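PDB 6HG6: L-glyceraldehyde 3-phosphate reductase, which reduces aldehydes, furfural among them, using NADPH as cofactor, and is a TIM-barrel enzyme of the aldo-keto reductase family. Local coordinates for residues G99-M102 / G108-G111; K114-S119 / D133-H138; E173-A178 / K209-E214. One frame throughout, in Å; residues are numbered along the deposited sequence.

How the contacts relate
All three contacts belong to one TIM-barrel fold, built on a closed parallel barrel of eight strands, and they follow one another along the chain without overlap. Contact 1 lies in the loop between strand 93-98 and helix 113-127. Contact 2 then joins that helix to strand 132-137, the next strand of the barrel. Their centres are about 9 Å apart and they touch: Tyr-115 OH is hydrogen-bonded to Gly-99 N and weakly to Tyr-100 O. Contact 3 pairs helices 172-184 and 208-214 farther round, centred about 20 Å from contact 2, and touches neither. Tyr-100 of contact 1 and His-138 of contact 2 come near the nicotinamide end of the NADPH, whereas contact 3 belongs to the barrel's outer helical layer.

Contact 1: residues G99-M102 / G108-G111; sequences GYKM and GDFG
Asp-109 lays its carboxylate against the peptide that joins Tyr-100 to Lys-101. Because CG stands anti to the backbone N (chi1 -161°), the tip of the side chain swings over to the facing segment. CB starts the approach at 3.9 Å from Lys-101 CA, and Asp-109 CG draws in to 3.5 Å from that same CA. There the carboxylate forks. OD1 sits 3.1 Å from Tyr-100 C; Lys-101 N is nearly as close, but its N-H points badly for a hydrogen bond. OD2 rests 3.4 Å from Lys-101 CB. The lysine crosses the aspartate at about a right angle and runs on extended, so its NZ ends 6.0 Å from Asp-109 OD2 and makes its salt bridge with Glu-104 instead.

The two segments run antiparallel without forming regular strands. Met-102 N donates to Gly-108 O over 2.7 Å, nearly straight at 170°. At the other end, Phe-110 N reaches Gly-99 O at 3.2 Å in a weak, bent bond (134°), and it also donates weakly to its neighbour Asp-109 OD1.

Both segments belong to the loop after barrel strand 93-98, where the side chain of Tyr-100 comes within about 4 Å of the NADPH, nearest atoms. Two acceptors, Gly-99 O and Asp-109 OD1, crowd together here, one from each segment. Arg-139 answers both: its NE bonds to the carbonyl and its NH2 forms a salt bridge with OD1. A single guanidinium thus ties the two segments together and probably offsets the repulsion between the oxygens.

Contact 2: residues K114-S119 / D133-H138; sequences KYILAS and DIFYHH. With NDP (NADPH dihydro-nicotinamide-adenine-dinucleotide phosphate), chain B.
Ile-116 meets two rings, those of Phe-135 and His-137, with a different branch for each. Its CG2, set anti to the backbone N, comes up to the edge of the phenyl ring near the ring plane, 3.6 Å from Phe-135 CE2. The two side chains meet at a slant, and CG2 touches the ring between CE2 and CZ; Phe-135 CZ also approaches the helix backbone at Ile-116 O, 3.7 Å away. The other branch of the isoleucine ends in CD1, which lies 4.0 Å from His-137 CD2, the two side chains crossing at about a right angle. His-137 turns its ND1 to a hydrogen bond with Tyr-170. No hydrogen bond links the segments, and the meeting is buried.

Beyond it, His-138 belongs to the cofactor pocket: the edge of its ring faces the nicotinamide carboxamide, with NE2 3.4 Å from N7N of the NADPH.

The arrangement is that of a beta-alpha-beta unit of the barrel, in which helix 113-127, following strand 93-98, packs on the outside of strand 132-137. Helix 146-158 closes in beside it, Ala-152 touching Ile-116 while Leu-153 and Ala-156 touch Phe-135.

Contact 3: residues E173-A178 / K209-E214; sequences ETMEKA and KRAAKE
A water molecule joins Glu-176 to Glu-214, donating one hydrogen bond to each carboxylate. The shorter bond, 2.6 Å, runs from the water to Glu-214 OE2, and the longer, 3.2 Å, to Glu-176 OE1. The water thus bridges two like charges whose nearest oxygens, Glu-176 OE1 and Glu-214 OE2, stay 5.1 Å apart, and it probably eases their repulsion. Glu-214 also has Arg-210 beside it: OE1 lies 3.4 Å from Arg-210 NE, over one face of the guanidinium, so the charges attract although no N-H points at the oxygen.

Below the two glutamates the packing is carried by Met-175. Its chain leaves the helix with CG anti to the backbone N, then bends at chi2 (-135°) and again at chi3. The first bend brings SD to 3.8 Å from Ala-212 CA, and the second turns CE toward Ala-211, 3.7 Å from Ala-211 O and 4.0 Å from Ala-211 CB. Glu-176 OE1 meets that same CB, so the methionine's terminal methyl and the carboxylate oxygen both touch the Ala-211 methyl.

The two helical segments run roughly parallel, 28° apart, with axes 9.2 Å from each other at closest approach. They belong to the outer layer of the barrel, and strand 189-195 lies beneath, its Asn-192 touching both Met-175 and Ala-212; Ala-212 also rests on Ile-219 of strand 218-222.

Contact 1: residues G99-M102 / G108-G111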
loop_
_atom_site.group_PDB
_atom_site.type_symbol
_atom_site.label_atom_id
_atom_site.label_comp_id
_atom_site.label_asym_id
_atom_site.label_seq_id
_atom_site.Cartn_x
_atom_site.Cartn_y
_atom_site.Cartn_z
ATOM N N GLY A 99 -8.859 4.303 11.271
ATOM C CA GLY A 99 -8.359 5.646 11.622
ATOM C C GLY A 99 -8.995 6.769 10.837
ATOM O O GLY A 99 -8.952 7.931 11.313
ATOM N N TYR A 100 -9.584 6.459 9.680
ATOM C CA TYR A 100 -10.426 7.378 8.897
ATOM C C TYR A 100 -11.888 7.065 9.209
ATOM O O TYR A 100 -12.178 6.172 10.027
ATOM C CB TYR A 100 -10.129 7.325 7.385
ATOM C CG TYR A 100 -8.922 8.140 6.966
ATOM C CD1 TYR A 100 -8.979 9.519 6.900
ATOM C CD2 TYR A 100 -7.715 7.534 6.652
ATOM C CE1 TYR A 100 -7.901 10.283 6.461
ATOM C CE2 TYR A 100 -6.611 8.277 6.246
ATOM C CZ TYR A 100 -6.701 9.651 6.186
ATOM O OH TYR A 100 -5.620 10.383 5.790
ATOM N N LYS A 101 -12.794 7.790 8.570
ATOM C CA LYS A 101 -14.224 7.690 8.926
ATOM C C LYS A 101 -14.764 6.374 8.379
ATOM O O LYS A 101 -14.608 6.100 7.163
ATOM C CB LYS A 101 -15.050 8.851 8.420
ATOM C CG LYS A 101 -16.491 8.780 8.908
ATOM C CD LYS A 101 -17.248 9.976 8.517
ATOM C CE LYS A 101 -18.659 9.917 9.022
ATOM N NZ LYS A 101 -19.297 11.219 8.816
ATOM N N MET A 102 -15.334 5.570 9.266
ATOM C CA MET A 102 -15.947 4.288 8.877
ATOM C C MET A 102 -17.448 4.335 9.147
ATOM O O MET A 102 -18.202 3.900 8.256
ATOM C CB MET A 102 -15.299 3.131 9.642
ATOM C CG MET A 102 -15.928 1.794 9.330
ATOM S SD MET A 102 -15.489 1.326 7.626
ATOM C CE MET A 102 -16.626 -0.036 7.401
ATOM N N GLY A 108 -16.597 6.123 15.377
ATOM C CA GLY A 108 -16.448 5.543 14.030
ATOM C C GLY A 108 -15.405 6.233 13.169
ATOM O O GLY A 108 -15.434 6.032 11.950
ATOM N N ASP A 109 -14.454 6.924 13.800
ATOM C CA ASP A 109 -13.365 7.661 13.133
ATOM C C ASP A 109 -12.262 7.903 14.169
ATOM O O ASP A 109 -12.534 7.767 15.379
ATOM C CB ASP A 109 -13.918 8.982 12.617
ATOM C CG ASP A 109 -13.134 9.698 11.546
ATOM O OD1 ASP A 109 -11.978 9.304 11.296
ATOM O OD2 ASP A 109 -13.711 10.688 10.971
ATOM N N PHE A 110 -11.092 8.312 13.710
ATOM C CA PHE A 110 -9.983 8.850 14.544
ATOM C C PHE A 110 -9.254 7.931 15.564
ATOM O O PHE A 110 -8.901 8.259 16.671
ATOM C CB PHE A 110 -10.471 10.027 15.384
ATOM C CG PHE A 110 -10.899 11.206 14.542
ATOM C CD1 PHE A 110 -9.962 11.877 13.783
ATOM C CD2 PHE A 110 -12.228 11.591 14.463
ATOM C CE1 PHE A 110 -10.324 12.961 12.985
ATOM C CE2 PHE A 110 -12.597 12.676 13.664
ATOM C CZ PHE A 110 -11.646 13.334 12.917
ATOM N N GLY A 111 -8.768 6.795 15.463
ATOM C CA GLY A 111 -7.821 6.842 16.719
ATOM C C GLY A 111 -8.142 6.346 18.188
ATOM O O GLY A 111 -7.180 5.927 18.959
#

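Contact 2: residues K114-S119 / D133-H138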
loop_
_atom_site.group_PDB
_atom_site.type_symbol
_atom_site.label_atom_id
_atom_site.label_comp_id
_atom_site.label_asym_id
_atom_site.label_seq_id
_atom_site.Cartn_x
_atom_site.Cartn_y
_atom_site.Cartn_z
ATOM N N LYS A 114 -11.607 2.363 21.467
ATOM C CA LYS A 114 -12.975 1.889 21.132
ATOM C C LYS A 114 -13.117 1.698 19.620
ATOM O O LYS A 114 -13.468 0.612 19.179
ATOM C CB LYS A 114 -14.000 2.869 21.687
ATOM C CG LYS A 114 -15.373 2.787 21.056
ATOM C CD LYS A 114 -16.112 1.523 21.358
ATOM C CE LYS A 114 -17.594 1.676 21.005
ATOM N NZ LYS A 114 -18.408 0.527 21.454
ATOM N N TYR A 115 -12.802 2.720 18.824
ATOM C CA TYR A 115 -12.973 2.630 17.361
ATOM C C TYR A 115 -12.035 1.574 16.794
ATOM O O TYR A 115 -12.439 0.753 15.968
ATOM C CB TYR A 115 -12.777 4.013 16.750
ATOM C CG TYR A 115 -12.603 3.984 15.261
ATOM C CD1 TYR A 115 -13.465 3.288 14.439
ATOM C CD2 TYR A 115 -11.564 4.688 14.675
ATOM C CE1 TYR A 115 -13.287 3.286 13.061
ATOM C CE2 TYR A 115 -11.389 4.709 13.306
ATOM C CZ TYR A 115 -12.255 3.999 12.497
ATOM O OH TYR A 115 -12.029 3.974 11.141
ATOM N N ILE A 116 -10.760 1.652 17.163
ATOM C CA ILE A 116 -9.731 0.793 16.536
ATOM C C ILE A 116 -10.116 -0.662 16.778
ATOM O O ILE A 116 -10.138 -1.444 15.836
ATOM C CB ILE A 116 -8.324 1.182 17.015
ATOM C CG1 ILE A 116 -7.925 2.554 16.478
ATOM C CG2 ILE A 116 -7.356 0.076 16.683
ATOM C CD1 ILE A 116 -6.615 3.072 17.067
ATOM N N LEU A 117 -10.417 -1.048 18.019
ATOM C CA LEU A 117 -10.699 -2.460 18.299
ATOM C C LEU A 117 -12.066 -2.864 17.762
ATOM O O LEU A 117 -12.164 -3.987 17.287
ATOM C CB LEU A 117 -10.514 -2.732 19.789
ATOM C CG LEU A 117 -9.086 -2.517 20.310
ATOM C CD1 LEU A 117 -9.052 -2.834 21.793
ATOM C CD2 LEU A 117 -8.149 -3.411 19.563
ATOM N N ALA A 118 -13.101 -2.060 17.912
ATOM C CA ALA A 118 -14.427 -2.387 17.331
ATOM C C ALA A 118 -14.293 -2.553 15.818
ATOM O O ALA A 118 -14.863 -3.487 15.252
ATOM C CB ALA A 118 -15.459 -1.341 17.694
ATOM N N SER A 119 -13.534 -1.691 15.167
ATOM C CA SER A 119 -13.337 -1.760 13.705
ATOM C C SER A 119 -12.621 -3.043 13.318
ATOM O O SER A 119 -13.033 -3.709 12.381
ATOM C CB SER A 119 -12.551 -0.595 13.201
ATOM O OG SER A 119 -12.516 -0.709 11.785
ATOM N N ASP A 133 -2.618 -10.006 8.671
ATOM C CA ASP A 133 -1.139 -10.064 8.819
ATOM C C ASP A 133 -0.645 -8.746 9.376
ATOM O O ASP A 133 0.273 -8.790 10.207
ATOM C CB ASP A 133 -0.492 -10.425 7.488
ATOM C CG ASP A 133 -0.984 -11.799 7.062
ATOM O OD1 ASP A 133 -0.445 -12.802 7.554
ATOM O OD2 ASP A 133 -1.965 -11.844 6.284
ATOM N N ILE A 134 -1.195 -7.632 8.873
ATOM C CA ILE A 134 -0.791 -6.274 9.286
ATOM C C ILE A 134 -2.050 -5.526 9.637
ATOM O O ILE A 134 -2.953 -5.409 8.791
ATOM C CB ILE A 134 0.051 -5.545 8.215
ATOM C CG1 ILE A 134 1.231 -6.399 7.740
ATOM C CG2 ILE A 134 0.485 -4.214 8.800
ATOM C CD1 ILE A 134 1.870 -5.872 6.449
ATOM N N PHE A 135 -2.040 -4.914 10.796
ATOM C CA PHE A 135 -3.147 -4.019 11.191
ATOM C C PHE A 135 -2.575 -2.626 11.411
ATOM O O PHE A 135 -1.688 -2.444 12.224
ATOM C CB PHE A 135 -3.856 -4.558 12.424
ATOM C CG PHE A 135 -5.015 -3.706 12.867
ATOM C CD1 PHE A 135 -5.995 -3.326 11.984
ATOM C CD2 PHE A 135 -5.152 -3.342 14.189
ATOM C CE1 PHE A 135 -7.087 -2.579 12.404
ATOM C CE2 PHE A 135 -6.265 -2.638 14.622
ATOM C CZ PHE A 135 -7.215 -2.233 13.727
ATOM N N TYR A 136 -3.134 -1.651 10.705
ATOM C CA TYR A 136 -2.608 -0.280 10.720
ATOM C C TYR A 136 -3.505 0.714 11.439
ATOM O O TYR A 136 -4.727 0.629 11.287
ATOM C CB TYR A 136 -2.601 0.282 9.309
ATOM C CG TYR A 136 -1.561 -0.254 8.366
ATOM C CD1 TYR A 136 -1.835 -1.319 7.523
ATOM C CD2 TYR A 136 -0.366 0.411 8.218
ATOM C CE1 TYR A 136 -0.934 -1.724 6.557
ATOM C CE2 TYR A 136 0.567 0.001 7.289
ATOM C CZ TYR A 136 0.272 -1.056 6.443
ATOM O OH TYR A 136 1.189 -1.451 5.516
ATOM N N HIS A 137 -2.875 1.640 12.148
ATOM C CA HIS A 137 -3.508 2.927 12.488
ATOM C C HIS A 137 -3.423 3.732 11.171
ATOM O O HIS A 137 -2.334 3.940 10.645
ATOM C CB HIS A 137 -2.885 3.606 13.691
ATOM C CG HIS A 137 -3.676 4.801 14.127
ATOM N ND1 HIS A 137 -3.102 5.911 14.708
ATOM C CD2 HIS A 137 -5.006 5.049 14.044
ATOM C CE1 HIS A 137 -4.022 6.802 15.012
ATOM N NE2 HIS A 137 -5.229 6.305 14.603
ATOM N N HIS A 138 -4.574 4.083 10.614
ATOM C CA HIS A 138 -4.698 4.586 9.228
ATOM C C HIS A 138 -4.157 6.010 9.050
ATOM O O HIS A 138 -3.797 6.372 7.929
ATOM C CB HIS A 138 -6.157 4.447 8.803
ATOM C CG HIS A 138 -6.379 4.378 7.333
ATOM N ND1 HIS A 138 -7.602 4.015 6.820
ATOM C CD2 HIS A 138 -5.571 4.633 6.278
ATOM C CE1 HIS A 138 -7.545 4.053 5.509
ATOM N NE2 HIS A 138 -6.322 4.450 5.148
HETATM P PA NDP B . -1.935 3.973 -8.245
HETATM O O1A NDP B . -1.324 5.319 -8.040
HETATM O O2A NDP B . -1.165 2.743 -8.607
HETATM O O5B NDP B . -3.208 4.101 -9.220
HETATM C C5B NDP B . -3.953 2.906 -9.579
HETATM C C4B NDP B . -4.814 3.197 -10.779
HETATM O O4B NDP B . -3.955 3.683 -11.843
HETATM C C3B NDP B . -5.575 2.011 -11.389
HETATM O O3B NDP B . -6.856 1.794 -10.802
HETATM C C2B NDP B . -5.695 2.454 -12.841
HETATM O O2B NDP B . -6.756 3.403 -12.903
HETATM C C1B NDP B . -4.358 3.146 -13.080
HETATM N N9A NDP B . -3.275 2.288 -13.545
HETATM C C8A NDP B . -2.658 1.273 -12.857
HETATM N N7A NDP B . -1.673 0.717 -13.518
HETATM C C5A NDP B . -1.634 1.410 -14.720
HETATM C C6A NDP B . -0.805 1.296 -15.853
HETATM N N6A NDP B . 0.180 0.408 -15.960
HETATM N N1A NDP B . -1.028 2.154 -16.883
HETATM C C2A NDP B . -2.021 3.047 -16.767
HETATM N N3A NDP B . -2.855 3.249 -15.749
HETATM C C4A NDP B . -2.609 2.390 -14.743
HETATM O O3 NDP B . -2.633 3.548 -6.849
HETATM P PN NDP B . -3.930 4.015 -6.035
HETATM O O1N NDP B . -5.095 3.275 -6.601
HETATM O O2N NDP B . -3.986 5.503 -5.898
HETATM O O5D NDP B . -3.578 3.402 -4.585
HETATM C C5D NDP B . -3.083 2.039 -4.533
HETATM C C4D NDP B . -3.397 1.450 -3.177
HETATM O O4D NDP B . -2.739 2.226 -2.159
HETATM C C3D NDP B . -4.859 1.480 -2.741
HETATM O O3D NDP B . -5.593 0.444 -3.379
HETATM C C2D NDP B . -4.689 1.293 -1.229
HETATM O O2D NDP B . -4.463 -0.059 -0.928
HETATM C C1D NDP B . -3.448 2.129 -0.933
HETATM N N1N NDP B . -3.785 3.494 -0.457
HETATM C C2N NDP B . -3.537 3.840 0.849
HETATM C C3N NDP B . -4.062 4.964 1.425
HETATM C C7N NDP B . -3.745 5.265 2.867
HETATM O O7N NDP B . -3.111 4.450 3.564
HETATM N N7N NDP B . -4.198 6.420 3.353
HETATM C C4N NDP B . -4.931 5.840 0.565
HETATM C C5N NDP B . -4.963 5.484 -0.869
HETATM C C6N NDP B . -4.349 4.413 -1.323
HETATM P P2B NDP B . -7.609 3.470 -14.275
HETATM O O1X NDP B . -7.638 2.153 -15.024
HETATM O O2X NDP B . -8.998 3.893 -13.823
HETATM O O3X NDP B . -6.883 4.562 -15.046
#

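Contact 3: residues E173-A178 / K209-E214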
loop_
_atom_site.group_PDB
_atom_site.type_symbol
_atom_site.label_atom_id
_atom_site.label_comp_id
_atom_site.label_asym_id
_atom_site.label_seq_id
_atom_site.Cartn_x
_atom_site.Cartn_y
_atom_site.Cartn_z
ATOM N N GLU A 173 8.694 12.471 12.904
ATOM C CA GLU A 173 8.732 12.708 14.365
ATOM C C GLU A 173 7.731 11.783 15.066
ATOM O O GLU A 173 8.100 11.105 16.052
ATOM C CB GLU A 173 8.459 14.176 14.650
ATOM C CG GLU A 173 8.426 14.478 16.137
ATOM C CD GLU A 173 8.476 15.960 16.476
ATOM O OE1 GLU A 173 8.166 16.299 17.654
ATOM O OE2 GLU A 173 8.850 16.767 15.570
ATOM N N THR A 174 6.518 11.698 14.549
ATOM C CA THR A 174 5.465 10.893 15.191
ATOM C C THR A 174 5.742 9.396 14.995
ATOM O O THR A 174 5.413 8.613 15.927
ATOM C CB THR A 174 4.064 11.335 14.766
ATOM O OG1 THR A 174 3.994 12.759 14.791
ATOM C CG2 THR A 174 3.038 10.746 15.703
ATOM N N MET A 175 6.291 8.999 13.856
ATOM C CA MET A 175 6.696 7.598 13.632
ATOM C C MET A 175 7.692 7.198 14.722
ATOM O O MET A 175 7.604 6.030 15.159
ATOM C CB MET A 175 7.360 7.368 12.276
ATOM C CG MET A 175 7.493 5.909 11.929
ATOM S SD MET A 175 9.132 5.503 11.256
ATOM C CE MET A 175 10.165 5.526 12.721
ATOM N N GLU A 176 8.671 8.057 15.033
ATOM C CA GLU A 176 9.698 7.789 16.075
ATOM C C GLU A 176 9.005 7.538 17.419
ATOM O O GLU A 176 9.379 6.598 18.130
ATOM C CB GLU A 176 10.677 8.943 16.207
ATOM C CG GLU A 176 11.700 8.938 15.079
ATOM C CD GLU A 176 12.624 10.147 15.014
ATOM O OE1 GLU A 176 13.447 10.161 14.118
ATOM O OE2 GLU A 176 12.489 11.088 15.834
ATOM N N LYS A 177 8.048 8.384 17.766
ATOM C CA LYS A 177 7.318 8.236 19.045
ATOM C C LYS A 177 6.546 6.913 19.052
ATOM O O LYS A 177 6.562 6.224 20.080
ATOM C CB LYS A 177 6.414 9.442 19.249
ATOM C CG LYS A 177 7.198 10.720 19.473
ATOM C CD LYS A 177 6.314 11.885 19.734
ATOM C CE LYS A 177 7.130 13.152 19.819
ATOM N NZ LYS A 177 6.217 14.303 19.942
ATOM N N ALA A 178 5.882 6.577 17.949
ATOM C CA ALA A 178 5.097 5.340 17.826
ATOM C C ALA A 178 6.042 4.148 17.988
ATOM O O ALA A 178 5.690 3.207 18.746
ATOM C CB ALA A 178 4.392 5.286 16.496
ATOM N N LYS A 209 10.652 9.162 5.492
ATOM C CA LYS A 209 11.529 8.226 4.749
ATOM C C LYS A 209 12.834 7.984 5.516
ATOM O O LYS A 209 13.204 6.790 5.668
ATOM C CB LYS A 209 11.765 8.730 3.339
ATOM C CG LYS A 209 12.304 7.703 2.361
ATOM C CD LYS A 209 12.444 8.323 0.975
ATOM C CE LYS A 209 13.085 7.385 -0.024
ATOM N NZ LYS A 209 13.528 8.044 -1.266
ATOM N N ARG A 210 13.442 9.033 6.050
ATOM C CA ARG A 210 14.693 8.928 6.829
ATOM C C ARG A 210 14.439 8.233 8.179
ATOM O O ARG A 210 15.284 7.427 8.552
ATOM C CB ARG A 210 15.308 10.313 7.011
ATOM C CG ARG A 210 16.525 10.359 7.927
ATOM C CD ARG A 210 17.046 11.787 7.914
ATOM N NE ARG A 210 17.870 12.205 9.055
ATOM C CZ ARG A 210 19.160 12.588 9.035
ATOM N NH1 ARG A 210 19.884 12.606 7.921
ATOM N NH2 ARG A 210 19.731 12.972 10.165
ATOM N N ALA A 211 13.371 8.559 8.906
ATOM C CA ALA A 211 13.084 7.950 10.228
ATOM C C ALA A 211 12.839 6.452 10.036
ATOM O O ALA A 211 13.315 5.684 10.858
ATOM C CB ALA A 211 11.914 8.618 10.915
ATOM N N ALA A 212 12.111 6.047 8.993
ATOM C CA ALA A 212 11.797 4.620 8.744
ATOM C C ALA A 212 13.120 3.888 8.542
ATOM O O ALA A 212 13.374 2.891 9.237
ATOM C CB ALA A 212 10.871 4.446 7.584
ATOM N N LYS A 213 13.983 4.400 7.661
ATOM C CA LYS A 213 15.291 3.779 7.404
ATOM C C LYS A 213 16.103 3.717 8.711
ATOM O O LYS A 213 16.625 2.652 9.021
ATOM C CB LYS A 213 16.057 4.566 6.333
ATOM C CG LYS A 213 17.425 3.989 6.038
ATOM C CD LYS A 213 18.149 4.644 4.900
ATOM C CE LYS A 213 19.401 3.860 4.542
ATOM N NZ LYS A 213 20.190 4.559 3.504
ATOM N N GLU A 214 16.225 4.819 9.452
ATOM C CA GLU A 214 17.085 4.873 10.651
ATOM C C GLU A 214 16.524 3.950 11.745
ATOM O O GLU A 214 17.316 3.578 12.593
ATOM C CB GLU A 214 17.252 6.304 11.157
ATOM C CG GLU A 214 18.127 7.156 10.235
ATOM C CD GLU A 214 18.392 8.598 10.637
ATOM O OE1 GLU A 214 19.304 9.243 10.041
ATOM O OE2 GLU A 214 17.679 9.081 11.522
HETATM O O HOH W 1 15.339 10.247 11.502
#